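Local structure of putative acyl-CoA N-acyltransferase (Klebsiella pneumoniae subsp. pneumoniae, 3LOD) at residues I82-Q85 with H86-Q89; E100-A103 with R104-D107. The protein probably works as a GNAT-family acyltransferase that transfers an acyl group from acyl-coenzyme A to an amine of an acceptor substrate. All coordinates share one frame; numbering follows the deposited sequence.

How the interactions relate
Both contacts are local, and they lie near the two ends of one helix, 91-104. Interaction 1 (82-89) is the turn that leaves strand 74-82 and leads into the helix. Interaction 2 (100-107) closes the helix and leads on to strand 110-116. Their centres are 25 Å apart and they do not touch. Interaction 1 lies at the surface. It is held mainly by side chains that bond to the backbone, with Arg-87 and Asp-83 reaching peptide groups. Interaction 2 is partly buried, with Glu-100 and Ala-103 inside. There the backbone bonds do the holding, and Glu-100 and Arg-106 find their polar partners in other parts of the fold.

Interaction 1: I82-Q85 with H86-Q89; sequences IDPQ and HRGQ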
loop_
_atom_site.group_PDB
_atom_site.type_symbol
_atom_site.label_atom_id
_atom_site.label_comp_id
_atom_site.label_asym_id
_atom_site.label_seq_id
_atom_site.Cartn_x
_atom_site.Cartn_y
_atom_site.Cartn_z
ATOM N N ILE A 82 3.105 6.485 -5.200
ATOM C CA ILE A 82 2.462 7.398 -6.163
ATOM C C ILE A 82 3.587 8.102 -6.892
ATOM O O ILE A 82 4.477 8.703 -6.241
ATOM C CB ILE A 82 1.711 8.528 -5.433
ATOM C CG1 ILE A 82 0.658 7.998 -4.458
ATOM C CG2 ILE A 82 1.201 9.573 -6.429
ATOM C CD1 ILE A 82 -0.400 7.083 -5.085
ATOM N N ASP A 83 3.574 8.021 -8.230
ATOM C CA ASP A 83 4.523 8.748 -9.038
ATOM C C ASP A 83 4.575 10.225 -8.697
ATOM O O ASP A 83 3.570 10.914 -8.837
ATOM C CB ASP A 83 4.125 8.684 -10.488
ATOM C CG ASP A 83 5.090 9.451 -11.358
ATOM O OD1 ASP A 83 6.171 8.888 -11.623
ATOM O OD2 ASP A 83 4.812 10.620 -11.726
ATOM N N PRO A 84 5.762 10.734 -8.339
ATOM C CA PRO A 84 6.092 12.122 -7.975
ATOM C C PRO A 84 5.336 13.250 -8.719
ATOM O O PRO A 84 5.057 14.339 -8.140
ATOM C CB PRO A 84 7.593 12.195 -8.289
ATOM C CG PRO A 84 8.044 10.829 -7.799
ATOM C CD PRO A 84 6.980 9.912 -8.393
ATOM N N GLN A 85 5.002 13.014 -9.977
ATOM C CA GLN A 85 4.364 14.078 -10.737
ATOM C C GLN A 85 2.889 14.151 -10.437
ATOM O O GLN A 85 2.237 15.110 -10.868
ATOM C CB GLN A 85 4.516 13.851 -12.208
ATOM C CG GLN A 85 5.876 14.098 -12.751
ATOM C CD GLN A 85 5.917 13.572 -14.180
ATOM O OE1 GLN A 85 5.733 14.331 -15.154
ATOM N NE2 GLN A 85 6.081 12.242 -14.311
ATOM N N HIS A 86 2.371 13.174 -9.692
ATOM C CA HIS A 86 0.948 13.126 -9.415
ATOM C C HIS A 86 0.579 13.371 -7.955
ATOM O O HIS A 86 -0.605 13.417 -7.588
ATOM C CB HIS A 86 0.340 11.861 -10.007
ATOM C CG HIS A 86 0.367 11.865 -11.500
ATOM N ND1 HIS A 86 1.493 11.529 -12.225
ATOM C CD2 HIS A 86 -0.557 12.276 -12.407
ATOM C CE1 HIS A 86 1.236 11.657 -13.513
ATOM N NE2 HIS A 86 -0.005 12.107 -13.650
ATOM N N ARG A 87 1.611 13.599 -7.143
ATOM C CA ARG A 87 1.466 13.977 -5.742
ATOM C C ARG A 87 0.927 15.399 -5.554
ATOM O O ARG A 87 0.850 16.174 -6.516
ATOM C CB ARG A 87 2.818 13.825 -5.053
ATOM C CG ARG A 87 3.320 12.412 -5.096
ATOM C CD ARG A 87 4.684 12.327 -4.543
ATOM N NE ARG A 87 5.199 10.974 -4.695
ATOM C CZ ARG A 87 6.415 10.609 -4.310
ATOM N NH1 ARG A 87 7.211 11.526 -3.765
ATOM N NH2 ARG A 87 6.863 9.356 -4.509
ATOM N N GLY A 88 0.549 15.744 -4.323
ATOM C CA GLY A 88 0.048 17.074 -4.010
ATOM C C GLY A 88 -1.460 17.227 -4.160
ATOM O O GLY A 88 -1.996 18.353 -4.025
ATOM N N GLN A 89 -2.142 16.109 -4.443
ATOM C CA GLN A 89 -3.583 16.141 -4.756
ATOM C C GLN A 89 -4.363 14.934 -4.262
ATOM O O GLN A 89 -5.350 14.528 -4.892
ATOM C CB GLN A 89 -3.830 16.380 -6.252
ATOM C CG GLN A 89 -3.381 15.252 -7.154
ATOM C CD GLN A 89 -3.475 15.622 -8.607
ATOM O OE1 GLN A 89 -2.534 15.432 -9.354
ATOM N NE2 GLN A 89 -4.612 16.167 -9.017
#
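Arg-87 reaches back along the turn and grips the carbonyl oxygen of Ile-82 side-on. Its CB passes near Pro-84 O. With chi1 at -61°, Arg-87 CG stands anti to its own carbonyl carbon and meets the CG2 methyl of Ile-82 at 3.8 Å. The chain then runs extended to NE. On the way Arg-87 CD passes Pro-84 CA at 3.7 Å. At the tip, Arg-87 NE lies 2.8 Å from Ile-82 O, and Arg-87 NH2 lies 3.0 Å from the same oxygen. The oxygen sits close to the guanidinium plane. NH2 approaches it almost head-on to the carbonyl, whereas NE is tilted from the carbonyl plane. Two bonds to one acceptor should hold the group against rotation. The Pro-84 ring packs against it too, with CG over the centre of one guanidinium face, 3.8 Å above the plane.

A second set of bonds centres on Asp-83. It starts a type I turn, in which His-86 N donates to Asp-83 O at 2.7 Å. The Asp-83 carboxylate is anti to its own backbone nitrogen (chi1 179°), which carries it over the turn. Asp-83 OD2 receives Gln-85 N at 3.0 Å, from above the carboxylate plane, making an Asx turn. The His-86 ring presents its edge to the same OD2. The bond from His-86 ND1 to Asp-83 OD2 is weak, at 3.5 Å, and the ring and carboxylate planes are 58° apart.

Next comes Gly-88, with a positive phi that suits glycine. In GNAT proteins the loop between this strand and helix carries the Q/R-x-x-G-x-G/A signature and binds the pyrophosphate of coenzyme A. Arg-87 falls at its first position, though this chain keeps the signature only in part; the turn is consistent with the approach to that site.

Interaction 2: E100-A103 with R104-D107; sequences EAKA and RQRD
Glu-100 and Arg-104 lie side by side one helical turn apart, yet their opposite charges form no salt bridge. Glu-100 OE1 stays 4.0 Å from Arg-104 NH2, and the carboxylate and guanidinium planes are 76° apart. The guanidinium instead turns one face to Glu-100 C, while Arg-104 NH1 passes Ala-101 CA at 3.8 Å. Glu-100 is buried, and its OE2 forms a salt bridge with Lys-151 NZ and a hydrogen bond with Tyr-131 OH.

The backbone makes the firm links. Arg-104 N meets Glu-100 O at 2.9 Å, almost straight, and Gln-105 N meets Ala-101 O at 3.2 Å. Gln-105 is bent at chi2 (149°), which brings its amide back over the last helical turn; its side chain crosses that of Lys-102, with Gln-105 OE1 4.2 Å from Lys-102 CE. Beyond it, Asp-107 takes a positive phi as the C-prime residue of a Schellman motif. Asp-107 N bonds to Arg-104 O at 2.8 Å, and Cys-108 N returns to Ala-103 O.

Ala-103 packs inward on Ile-67 of strand 61-69 and on Leu-153. Arg-106 touches Leu-69 and bonds to Gln-47 O. The Schellman motif thus ends the helix of the beta-alpha-beta crossover joining parallel strands 74-82 and 110-116.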
loop_
_atom_site.group_PDB
_atom_site.type_symbol
_atom_site.label_atom_id
_atom_site.label_comp_id
_atom_site.label_asym_id
_atom_site.label_seq_id
_atom_site.Cartn_x
_atom_site.Cartn_y
_atom_site.Cartn_z
ATOM N N GLU A 100 -8.545 -0.341 1.699
ATOM C CA GLU A 100 -9.343 -0.615 2.887
ATOM C C GLU A 100 -10.680 -1.180 2.451
ATOM O O GLU A 100 -11.129 -2.236 2.956
ATOM C CB GLU A 100 -9.526 0.662 3.732
ATOM C CG GLU A 100 -8.214 1.238 4.193
ATOM C CD GLU A 100 -8.390 2.507 5.006
ATOM O OE1 GLU A 100 -9.467 3.148 4.919
ATOM O OE2 GLU A 100 -7.442 2.860 5.742
ATOM N N ALA A 101 -11.337 -0.526 1.499
ATOM C CA ALA A 101 -12.678 -1.065 1.138
ATOM C C ALA A 101 -12.536 -2.536 0.698
ATOM O O ALA A 101 -13.304 -3.399 1.141
ATOM C CB ALA A 101 -13.453 -0.198 0.098
ATOM N N LYS A 102 -11.519 -2.841 -0.107
ATOM C CA LYS A 102 -11.356 -4.210 -0.585
ATOM C C LYS A 102 -11.007 -5.184 0.538
ATOM O O LYS A 102 -11.392 -6.368 0.496
ATOM C CB LYS A 102 -10.422 -4.295 -1.811
ATOM C CG LYS A 102 -11.178 -3.773 -3.049
ATOM C CD LYS A 102 -10.989 -4.558 -4.387
ATOM C CE LYS A 102 -11.527 -5.997 -4.349
ATOM N NZ LYS A 102 -11.445 -6.708 -5.691
ATOM N N ALA A 103 -10.314 -4.687 1.552
ATOM C CA ALA A 103 -9.917 -5.549 2.647
ATOM C C ALA A 103 -11.177 -5.880 3.453
ATOM O O ALA A 103 -11.417 -7.041 3.789
ATOM C CB ALA A 103 -8.847 -4.886 3.501
ATOM N N ARG A 104 -12.008 -4.895 3.718
ATOM C CA ARG A 104 -13.251 -5.225 4.377
ATOM C C ARG A 104 -14.038 -6.289 3.646
ATOM O O ARG A 104 -14.588 -7.162 4.286
ATOM C CB ARG A 104 -14.142 -4.021 4.566
ATOM C CG ARG A 104 -13.666 -3.103 5.617
ATOM C CD ARG A 104 -14.659 -1.938 5.866
ATOM N NE ARG A 104 -13.873 -0.831 6.416
ATOM C CZ ARG A 104 -13.437 0.217 5.707
ATOM N NH1 ARG A 104 -13.804 0.378 4.436
ATOM N NH2 ARG A 104 -12.665 1.131 6.287
ATOM N N GLN A 105 -14.126 -6.255 2.326
ATOM C CA GLN A 105 -15.023 -7.221 1.676
ATOM C C GLN A 105 -14.495 -8.626 1.867
ATOM O O GLN A 105 -15.168 -9.600 1.581
ATOM C CB GLN A 105 -15.150 -6.954 0.191
ATOM C CG GLN A 105 -16.050 -5.794 -0.139
ATOM C CD GLN A 105 -15.599 -5.071 -1.438
ATOM O OE1 GLN A 105 -15.238 -5.715 -2.446
ATOM N NE2 GLN A 105 -15.603 -3.723 -1.400
ATOM N N ARG A 106 -13.265 -8.708 2.343
ATOM C CA ARG A 106 -12.620 -9.979 2.576
ATOM C C ARG A 106 -12.541 -10.285 4.083
ATOM O O ARG A 106 -11.769 -11.151 4.523
ATOM C CB ARG A 106 -11.255 -9.965 1.888
ATOM C CG ARG A 106 -11.374 -9.727 0.357
ATOM C CD ARG A 106 -11.795 -11.003 -0.367
ATOM N NE ARG A 106 -11.018 -12.133 0.146
ATOM C CZ ARG A 106 -9.874 -12.570 -0.391
ATOM N NH1 ARG A 106 -9.355 -12.000 -1.504
ATOM N NH2 ARG A 106 -9.253 -13.600 0.181
ATOM N N ASP A 107 -13.384 -9.585 4.851
ATOM C CA ASP A 107 -13.491 -9.726 6.312
ATOM C C ASP A 107 -12.268 -9.306 7.077
ATOM O O ASP A 107 -12.103 -9.723 8.228
ATOM C CB ASP A 107 -13.805 -11.160 6.735
ATOM C CG ASP A 107 -15.171 -11.621 6.273
ATOM O OD1 ASP A 107 -16.027 -10.742 6.062
ATOM O OD2 ASP A 107 -15.374 -12.861 6.140
#